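Local coordinates for P22 protein (Trypanosoma brucei, PDB 3JV1) that probably acts as a mitochondrial accessory factor of the Mam33 family that is specific for the editing of cytochrome oxidase subunit II RNA, at residues Q5-A10 and S175-F180; T43-R48 and Q160-S165; D75-N80 and L109-S114. All coordinates share one frame; numbering follows the deposited sequence.

Contact 1: Q5-A10 and S175-F180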
loop_
_atom_site.group_PDB
_atom_site.type_symbol
_atom_site.label_atom_id
_atom_site.label_comp_id
_atom_site.label_asym_id
_atom_site.label_seq_id
_atom_site.Cartn_x
_atom_site.Cartn_y
_atom_site.Cartn_z
ATOM N N GLN A 5 -33.136 -3.658 15.797
ATOM C CA GLN A 5 -33.808 -2.713 16.675
ATOM C C GLN A 5 -32.806 -2.283 17.754
ATOM O O GLN A 5 -32.715 -1.107 18.092
ATOM C CB GLN A 5 -35.044 -3.379 17.288
ATOM C CG GLN A 5 -35.987 -2.433 18.008
ATOM C CD GLN A 5 -37.354 -3.053 18.257
ATOM O OE1 GLN A 5 -38.175 -2.499 18.987
ATOM N NE2 GLN A 5 -37.606 -4.204 17.642
ATOM N N ARG A 6 -32.047 -3.246 18.271
ATOM C CA ARG A 6 -31.023 -2.987 19.279
ATOM C C ARG A 6 -29.961 -2.026 18.742
ATOM O O ARG A 6 -29.555 -1.095 19.435
ATOM C CB ARG A 6 -30.332 -4.283 19.685
ATOM C CG ARG A 6 -31.159 -5.204 20.558
ATOM C CD ARG A 6 -30.423 -6.519 20.797
ATOM N NE ARG A 6 -29.029 -6.304 21.184
ATOM C CZ ARG A 6 -28.208 -7.271 21.584
ATOM N NH1 ARG A 6 -28.638 -8.527 21.651
ATOM N NH2 ARG A 6 -26.957 -6.980 21.920
ATOM N N LEU A 7 -29.508 -2.261 17.510
ATOM C CA LEU A 7 -28.487 -1.410 16.901
ATOM C C LEU A 7 -29.045 -0.019 16.649
ATOM O O LEU A 7 -28.332 0.983 16.773
ATOM C CB LEU A 7 -27.973 -2.018 15.586
ATOM C CG LEU A 7 -26.846 -1.222 14.910
ATOM C CD1 LEU A 7 -25.761 -0.889 15.938
ATOM C CD2 LEU A 7 -26.256 -2.023 13.754
ATOM N N SER A 8 -30.325 0.040 16.293
ATOM C CA SER A 8 -30.989 1.316 16.053
ATOM C C SER A 8 -31.023 2.127 17.353
ATOM O O SER A 8 -30.693 3.310 17.369
ATOM C CB SER A 8 -32.418 1.084 15.558
ATOM O OG SER A 8 -33.094 2.318 15.391
ATOM N N GLU A 9 -31.419 1.476 18.443
ATOM C CA GLU A 9 -31.496 2.129 19.752
ATOM C C GLU A 9 -30.118 2.536 20.272
ATOM O O GLU A 9 -29.942 3.631 20.803
ATOM C CB GLU A 9 -32.148 1.196 20.773
ATOM C CG GLU A 9 -33.613 0.898 20.529
ATOM C CD GLU A 9 -34.154 -0.150 21.496
ATOM O OE1 GLU A 9 -34.061 0.068 22.722
ATOM O OE2 GLU A 9 -34.669 -1.191 21.032
ATOM N N ALA A 10 -29.145 1.645 20.115
ATOM C CA ALA A 10 -27.786 1.900 20.581
ATOM C C ALA A 10 -27.138 3.102 19.892
ATOM O O ALA A 10 -26.468 3.902 20.546
ATOM C CB ALA A 10 -26.927 0.655 20.381
ATOM N N SER A 175 -25.591 8.749 13.039
ATOM C CA SER A 175 -26.873 9.051 12.418
ATOM C C SER A 175 -27.157 8.241 11.160
ATOM O O SER A 175 -28.266 7.738 10.975
ATOM C CB SER A 175 -26.947 10.532 12.071
ATOM O OG SER A 175 -28.161 10.821 11.401
ATOM N N SER A 176 -26.168 8.120 10.284
ATOM C CA SER A 176 -26.383 7.367 9.057
ATOM C C SER A 176 -26.553 5.870 9.329
ATOM O O SER A 176 -27.326 5.199 8.639
ATOM C CB SER A 176 -25.250 7.629 8.045
ATOM O OG SER A 176 -23.974 7.402 8.604
ATOM N N ILE A 177 -25.855 5.338 10.332
ATOM C CA ILE A 177 -26.003 3.919 10.639
ATOM C C ILE A 177 -27.378 3.686 11.250
ATOM O O ILE A 177 -28.022 2.679 10.980
ATOM C CB ILE A 177 -24.902 3.407 11.605
ATOM C CG1 ILE A 177 -23.546 3.415 10.897
ATOM C CG2 ILE A 177 -25.216 1.979 12.053
ATOM C CD1 ILE A 177 -22.381 3.094 11.803
ATOM N N ASN A 178 -27.824 4.637 12.068
ATOM C CA ASN A 178 -29.137 4.566 12.699
ATOM C C ASN A 178 -30.229 4.519 11.623
ATOM O O ASN A 178 -31.124 3.680 11.666
ATOM C CB ASN A 178 -29.350 5.791 13.586
ATOM C CG ASN A 178 -30.730 5.825 14.203
ATOM O OD1 ASN A 178 -31.002 5.143 15.197
ATOM N ND2 ASN A 178 -31.619 6.610 13.607
ATOM N N LYS A 179 -30.150 5.428 10.658
ATOM C CA LYS A 179 -31.131 5.472 9.579
ATOM C C LYS A 179 -31.084 4.191 8.762
ATOM O O LYS A 179 -32.127 3.645 8.398
ATOM C CB LYS A 179 -30.863 6.663 8.654
ATOM C CG LYS A 179 -30.947 8.025 9.330
ATOM C CD LYS A 179 -30.648 9.138 8.337
ATOM C CE LYS A 179 -30.484 10.482 9.030
ATOM N NZ LYS A 179 -31.719 10.913 9.742
ATOM N N PHE A 180 -29.871 3.714 8.488
ATOM C CA PHE A 180 -29.659 2.497 7.707
ATOM C C PHE A 180 -30.299 1.275 8.357
ATOM O O PHE A 180 -30.979 0.491 7.702
ATOM C CB PHE A 180 -28.156 2.237 7.534
ATOM C CG PHE A 180 -27.836 1.106 6.599
ATOM C CD1 PHE A 180 -27.968 1.266 5.222
ATOM C CD2 PHE A 180 -27.397 -0.119 7.094
ATOM C CE1 PHE A 180 -27.664 0.223 4.351
ATOM C CE2 PHE A 180 -27.092 -1.165 6.238
ATOM C CZ PHE A 180 -27.225 -0.994 4.859
#
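Ser-8 and Asn-178 meet where two helices running in roughly opposite directions come closest, their CA atoms 5.0 Å apart. Neither side chain leaves its backbone aimed straight at the partner helix; the Asn-178 chain is swung across by its first torsion, which sets CG opposite the backbone N (chi1 176°) and carries the amide over to the Ser-8 backbone. The amide atom modelled as OD1 lies 2.9 Å from Ser-8 O and 3.5 Å from Ser-8 OG. Since the amide is probably modelled turned over, the chemical identity of that atom is doubtful, while the proximity of the amide group to the Ser-8 carbonyl is plain. Within its own helix, Ser-8 O is hydrogen-bonded to Thr-11 OG1, and Ser-8 OG has its main partner in the hydroxyl of Ser-182, at the very end of the chain. Beside this polar spot lies a looser apolar one. The Leu-7 methyl CD2 is 4.5 Å from the branch methyl CG2 of Ile-177, at the limit of a touch, and only this end of the leucine reaches the other helix. The backbones come close here, and the two segments bury 142 Å² between them, both sides summed. The pair belongs to an antiparallel arrangement of the amino-terminal helix 2-18 and the long carboxy-terminal helix 152-181, as in relatives of the p32/Mam33 family. Ile-177 and Asn-178 extend the interface onto Thr-11 and Leu-12 of helix 2-18. Far from the centre of its own chain, the pair lies against a second subunit: Leu-7 packs on Tyr-144 of that subunit, in its helix 135-146, and Phe-180 meets Phe-103, on its strand 95-104, edge-to-face.

Contact 2: T43-R48 and Q160-S165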
loop_
_atom_site.group_PDB
_atom_site.type_symbol
_atom_site.label_atom_id
_atom_site.label_comp_id
_atom_site.label_asym_id
_atom_site.label_seq_id
_atom_site.Cartn_x
_atom_site.Cartn_y
_atom_site.Cartn_z
ATOM N N THR A 43 -12.252 12.298 5.355
ATOM C CA THR A 43 -11.239 12.690 6.325
ATOM C C THR A 43 -9.992 13.342 5.705
ATOM O O THR A 43 -9.437 14.286 6.269
ATOM C CB THR A 43 -10.850 11.467 7.212
ATOM O OG1 THR A 43 -9.803 11.830 8.126
ATOM C CG2 THR A 43 -10.389 10.321 6.353
ATOM N N HIS A 44 -9.565 12.869 4.541
ATOM C CA HIS A 44 -8.390 13.444 3.886
ATOM C C HIS A 44 -8.727 14.606 2.952
ATOM O O HIS A 44 -8.811 14.439 1.743
ATOM C CB HIS A 44 -7.640 12.352 3.120
ATOM C CG HIS A 44 -7.053 11.300 4.009
ATOM N ND1 HIS A 44 -6.491 10.143 3.521
ATOM C CD2 HIS A 44 -6.944 11.233 5.357
ATOM C CE1 HIS A 44 -6.062 9.405 4.529
ATOM N NE2 HIS A 44 -6.324 10.045 5.654
ATOM N N PHE A 45 -8.905 15.789 3.522
ATOM C CA PHE A 45 -9.245 16.972 2.745
ATOM C C PHE A 45 -8.018 17.647 2.129
ATOM O O PHE A 45 -6.869 17.307 2.434
ATOM C CB PHE A 45 -9.997 17.972 3.632
ATOM C CG PHE A 45 -9.201 18.466 4.812
ATOM C CD1 PHE A 45 -8.355 19.563 4.688
ATOM C CD2 PHE A 45 -9.299 17.832 6.051
ATOM C CE1 PHE A 45 -7.618 20.025 5.779
ATOM C CE2 PHE A 45 -8.566 18.280 7.152
ATOM C CZ PHE A 45 -7.722 19.381 7.018
ATOM N N THR A 46 -8.269 18.610 1.250
ATOM C CA THR A 46 -7.184 19.328 0.607
ATOM C C THR A 46 -7.383 20.830 0.779
ATOM O O THR A 46 -8.512 21.311 0.843
ATOM C CB THR A 46 -7.118 19.014 -0.894
ATOM O OG1 THR A 46 -8.257 19.584 -1.543
ATOM C CG2 THR A 46 -7.118 17.521 -1.131
ATOM N N MET A 47 -6.279 21.561 0.872
ATOM C CA MET A 47 -6.319 23.013 1.009
ATOM C C MET A 47 -5.491 23.605 -0.127
ATOM O O MET A 47 -4.498 23.015 -0.537
ATOM C CB MET A 47 -5.728 23.439 2.347
ATOM C CG MET A 47 -6.490 22.938 3.565
ATOM S SD MET A 47 -5.739 23.476 5.119
ATOM C CE MET A 47 -6.006 25.244 5.009
ATOM N N ARG A 48 -5.900 24.765 -0.634
ATOM C CA ARG A 48 -5.186 25.410 -1.724
ATOM C C ARG A 48 -5.147 26.929 -1.565
ATOM O O ARG A 48 -6.042 27.530 -0.977
ATOM C CB ARG A 48 -5.857 25.086 -3.062
ATOM C CG ARG A 48 -6.132 23.613 -3.302
ATOM C CD ARG A 48 -6.667 23.391 -4.704
ATOM N NE ARG A 48 -6.877 21.979 -5.019
ATOM C CZ ARG A 48 -7.834 21.221 -4.490
ATOM N NH1 ARG A 48 -8.680 21.727 -3.605
ATOM N NH2 ARG A 48 -7.967 19.958 -4.874
ATOM N N GLN A 160 -6.537 21.393 14.633
ATOM C CA GLN A 160 -7.826 21.898 15.086
ATOM C C GLN A 160 -8.956 21.548 14.119
ATOM O O GLN A 160 -10.013 21.072 14.542
ATOM C CB GLN A 160 -7.761 23.413 15.282
ATOM C CG GLN A 160 -7.265 23.843 16.653
ATOM C CD GLN A 160 -7.076 25.351 16.761
ATOM O OE1 GLN A 160 -7.919 26.132 16.318
ATOM N NE2 GLN A 160 -5.966 25.763 17.365
ATOM N N PHE A 161 -8.745 21.776 12.825
ATOM C CA PHE A 161 -9.787 21.460 11.858
ATOM C C PHE A 161 -10.067 19.955 11.805
ATOM O O PHE A 161 -11.211 19.535 11.702
ATOM C CB PHE A 161 -9.413 21.952 10.456
ATOM C CG PHE A 161 -10.585 22.020 9.524
ATOM C CD1 PHE A 161 -11.476 23.085 9.590
ATOM C CD2 PHE A 161 -10.841 20.989 8.630
ATOM C CE1 PHE A 161 -12.606 23.124 8.781
ATOM C CE2 PHE A 161 -11.970 21.014 7.816
ATOM C CZ PHE A 161 -12.855 22.084 7.892
ATOM N N SER A 162 -9.013 19.149 11.872
ATOM C CA SER A 162 -9.162 17.698 11.835
ATOM C C SER A 162 -9.979 17.179 13.009
ATOM O O SER A 162 -10.794 16.282 12.843
ATOM C CB SER A 162 -7.790 17.016 11.826
ATOM O OG SER A 162 -7.147 17.168 10.570
ATOM N N LEU A 163 -9.750 17.735 14.194
ATOM C CA LEU A 163 -10.488 17.310 15.376
ATOM C C LEU A 163 -11.957 17.652 15.232
ATOM O O LEU A 163 -12.835 16.839 15.531
ATOM C CB LEU A 163 -9.946 17.991 16.630
ATOM C CG LEU A 163 -8.617 17.488 17.183
ATOM C CD1 LEU A 163 -8.247 18.332 18.386
ATOM C CD2 LEU A 163 -8.721 16.013 17.565
ATOM N N TRP A 164 -12.224 18.863 14.766
ATOM C CA TRP A 164 -13.591 19.303 14.585
ATOM C C TRP A 164 -14.328 18.470 13.540
ATOM O O TRP A 164 -15.473 18.077 13.755
ATOM C CB TRP A 164 -13.614 20.776 14.192
ATOM C CG TRP A 164 -14.959 21.247 13.790
ATOM C CD1 TRP A 164 -15.955 21.689 14.608
ATOM C CD2 TRP A 164 -15.484 21.273 12.463
ATOM N NE1 TRP A 164 -17.073 21.987 13.872
ATOM C CE2 TRP A 164 -16.812 21.741 12.551
ATOM C CE3 TRP A 164 -14.961 20.942 11.206
ATOM C CZ2 TRP A 164 -17.630 21.890 11.424
ATOM C CZ3 TRP A 164 -15.772 21.089 10.087
ATOM C CH2 TRP A 164 -17.093 21.560 10.205
ATOM N N SER A 165 -13.682 18.185 12.411
ATOM C CA SER A 165 -14.346 17.408 11.374
ATOM C C SER A 165 -14.469 15.939 11.770
ATOM O O SER A 165 -15.413 15.265 11.370
ATOM C CB SER A 165 -13.621 17.550 10.029
ATOM O OG SER A 165 -12.307 17.038 10.085
#
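Phe-45 receives the edge of Phe-161 on one face of its ring, a T-shaped stack with centroids 5.3 Å apart and planes at 74°. The point of the wedge is Phe-161 CD2, which sits 3.8 Å from Phe-45 CE2 and is almost as near to CZ, so it rests over the far rim of the ring instead of its middle. With CG between the backbone N and the carbonyl carbon (chi1 61°), the Phe-45 ring is turned to the helix, CE2 and CZ foremost. Ser-162 closes in from a different direction, at the ring edge near its plane, with OG 3.9 Å from Phe-45 CE2; that hydroxyl is hydrogen-bonded to Ile-158 O one helical turn back. Met-47 CG borders the same ring in its plane. Phe-161 is in turn covered on one face by Trp-164 CE3, 4.0 Å above the plane and offset toward the rim. Here the carboxy-terminal helix 152-181 lies against the edge region of the antiparallel sheet, the helix-on-sheet packing of the Mam33 fold: Phe-45 leads into strand 46-51, and both phenylalanines touch Ile-36 of the neighbouring strand 35-37. Packing slackens around this aromatic core. Gln-160 and Leu-163 lie on the exposed side of the helix. At the other end, Thr-43 and His-44 are partly exposed, and His-44 centres an inverse gamma turn, with a weak bond of 3.2 Å from Phe-45 N to Thr-43 O. These two residues turn toward a second subunit, where Thr-43 packs on Leu-124 and His-44 on Ser-122, with backbone hydrogen bonds from His-44.

Contact 3: D75-N80 and L109-S114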
loop_
_atom_site.group_PDB
_atom_site.type_symbol
_atom_site.label_atom_id
_atom_site.label_comp_id
_atom_site.label_asym_id
_atom_site.label_seq_id
_atom_site.Cartn_x
_atom_site.Cartn_y
_atom_site.Cartn_z
ATOM N N ASP A 75 0.981 16.072 2.161
ATOM C CA ASP A 75 1.903 16.490 1.123
ATOM C C ASP A 75 1.631 17.959 0.859
ATOM O O ASP A 75 0.481 18.397 0.852
ATOM C CB ASP A 75 1.662 15.738 -0.186
ATOM C CG ASP A 75 2.236 14.341 -0.182
ATOM O OD1 ASP A 75 3.045 14.015 0.709
ATOM O OD2 ASP A 75 1.879 13.572 -1.094
ATOM N N VAL A 76 2.695 18.713 0.643
ATOM C CA VAL A 76 2.567 20.116 0.325
ATOM C C VAL A 76 3.191 20.277 -1.051
ATOM O O VAL A 76 4.379 20.017 -1.236
ATOM C CB VAL A 76 3.300 20.997 1.346
ATOM C CG1 VAL A 76 3.465 22.414 0.801
ATOM C CG2 VAL A 76 2.501 21.038 2.640
ATOM N N LEU A 77 2.384 20.670 -2.025
ATOM C CA LEU A 77 2.905 20.864 -3.372
ATOM C C LEU A 77 2.971 22.340 -3.735
ATOM O O LEU A 77 2.055 23.109 -3.434
ATOM C CB LEU A 77 2.041 20.138 -4.406
ATOM C CG LEU A 77 1.903 18.613 -4.319
ATOM C CD1 LEU A 77 0.849 18.239 -3.288
ATOM C CD2 LEU A 77 1.509 18.073 -5.686
ATOM N N VAL A 78 4.074 22.733 -4.361
ATOM C CA VAL A 78 4.255 24.100 -4.819
ATOM C C VAL A 78 4.396 23.924 -6.318
ATOM O O VAL A 78 5.393 23.391 -6.799
ATOM C CB VAL A 78 5.514 24.749 -4.214
ATOM C CG1 VAL A 78 5.681 26.169 -4.762
ATOM C CG2 VAL A 78 5.391 24.784 -2.690
ATOM N N VAL A 79 3.367 24.349 -7.047
ATOM C CA VAL A 79 3.315 24.188 -8.491
ATOM C C VAL A 79 3.482 25.488 -9.254
ATOM O O VAL A 79 2.821 26.483 -8.971
ATOM C CB VAL A 79 1.973 23.534 -8.902
ATOM C CG1 VAL A 79 2.017 23.097 -10.363
ATOM C CG2 VAL A 79 1.679 22.351 -7.989
ATOM N N ASN A 80 4.354 25.457 -10.251
ATOM C CA ASN A 80 4.634 26.631 -11.063
ATOM C C ASN A 80 5.311 26.198 -12.361
ATOM O O ASN A 80 6.210 25.354 -12.354
ATOM C CB ASN A 80 5.538 27.588 -10.275
ATOM C CG ASN A 80 5.641 28.960 -10.911
ATOM O OD1 ASN A 80 4.737 29.392 -11.616
ATOM N ND2 ASN A 80 6.738 29.662 -10.642
ATOM N N LEU A 109 1.430 15.185 -13.505
ATOM C CA LEU A 109 1.458 13.903 -12.821
ATOM C C LEU A 109 1.479 14.155 -11.317
ATOM O O LEU A 109 0.824 13.457 -10.551
ATOM C CB LEU A 109 2.691 13.101 -13.232
ATOM C CG LEU A 109 2.908 11.764 -12.517
ATOM C CD1 LEU A 109 1.721 10.835 -12.730
ATOM C CD2 LEU A 109 4.184 11.131 -13.054
ATOM N N ALA A 110 2.230 15.169 -10.902
ATOM C CA ALA A 110 2.327 15.510 -9.490
ATOM C C ALA A 110 0.951 15.828 -8.900
ATOM O O ALA A 110 0.651 15.449 -7.771
ATOM C CB ALA A 110 3.264 16.697 -9.307
ATOM N N LEU A 111 0.120 16.520 -9.672
ATOM C CA LEU A 111 -1.219 16.895 -9.224
ATOM C C LEU A 111 -2.222 15.744 -9.295
ATOM O O LEU A 111 -3.197 15.709 -8.544
ATOM C CB LEU A 111 -1.742 18.060 -10.068
ATOM C CG LEU A 111 -1.056 19.408 -9.874
ATOM C CD1 LEU A 111 -1.584 20.396 -10.890
ATOM C CD2 LEU A 111 -1.303 19.908 -8.468
ATOM N N ASP A 112 -1.986 14.812 -10.209
ATOM C CA ASP A 112 -2.871 13.672 -10.386
ATOM C C ASP A 112 -2.895 12.840 -9.112
ATOM O O ASP A 112 -1.854 12.391 -8.638
ATOM C CB ASP A 112 -2.379 12.817 -11.550
ATOM C CG ASP A 112 -3.422 11.834 -12.035
ATOM O OD1 ASP A 112 -4.261 11.399 -11.218
ATOM O OD2 ASP A 112 -3.388 11.487 -13.235
ATOM N N THR A 113 -4.081 12.628 -8.556
ATOM C CA THR A 113 -4.192 11.844 -7.335
ATOM C C THR A 113 -4.796 10.450 -7.545
ATOM O O THR A 113 -5.143 9.784 -6.581
ATOM C CB THR A 113 -5.031 12.588 -6.274
ATOM O OG1 THR A 113 -6.297 12.953 -6.834
ATOM C CG2 THR A 113 -4.307 13.843 -5.805
ATOM N N SER A 114 -4.920 10.003 -8.791
ATOM C CA SER A 114 -5.482 8.675 -9.050
ATOM C C SER A 114 -4.564 7.580 -8.498
ATOM O O SER A 114 -3.399 7.829 -8.222
ATOM C CB SER A 114 -5.688 8.473 -10.550
ATOM O OG SER A 114 -4.454 8.433 -11.240
#
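Leu-77 lays its CD2 methyl over one face of the peptide group between Ala-110 and Leu-111, almost directly above the carbonyl oxygen, with CD2 3.5 Å from Ala-110 O. The other flat group is the Asp-112 carboxylate, whose OD1 takes two bonds from Ser-114: the backbone N arrives nearly along the C-O axis (2.9 Å, N-H...O 168°), closing an Asx turn, and OG comes from above the carboxylate plane on the same face. Ser-114 OG also caps helix 115-121 through Ala-117 N. Across the contact the remaining touches are methyl to methyl. Leu-77 CD2 is 4.3 Å from Ala-110 CB, and Leu-111, with CG opposite its carbonyl carbon (chi1 -69°), brings CD2 to 3.9 Å from Val-79 CG2. Helix 107-111 thus rests on the part of the sheet face that carries Leu-77 and Val-79, whereas Val-76 and Val-78 of the same strand face helix 135-146. Across the segments the touches are of methyl groups, one of them lying over a carbonyl oxygen; Lys-121 NZ bonds the carbonyls of Leu-109 and Asp-112 and, weakly, that of Ala-110. Its charge would probably offset the partial negative charge at the end of helix 107-111.

The three contacts are nested along the chain: 75-80 with 109-114 (contact 3) lies within the loop closed by contact 2, which lies within that closed by contact 1. Contacts 1 and 2 share helix 152-181, their centres 27 Å apart, so this one helix runs from the sheet out to the paired chain ends. Contacts 2 and 3 reach the same antiparallel sheet, through strands 46-51 and 72-80, with centres 18 Å apart. Contacts 1 and 3 lie on opposite sides of the chain's centre, 40 Å between centres. All three lie at subunit boundaries: contacts 1 and 2 touch the second subunit and 75-80 packs against Phe-180 of the third, so one copy's chain ends reach another's sheet.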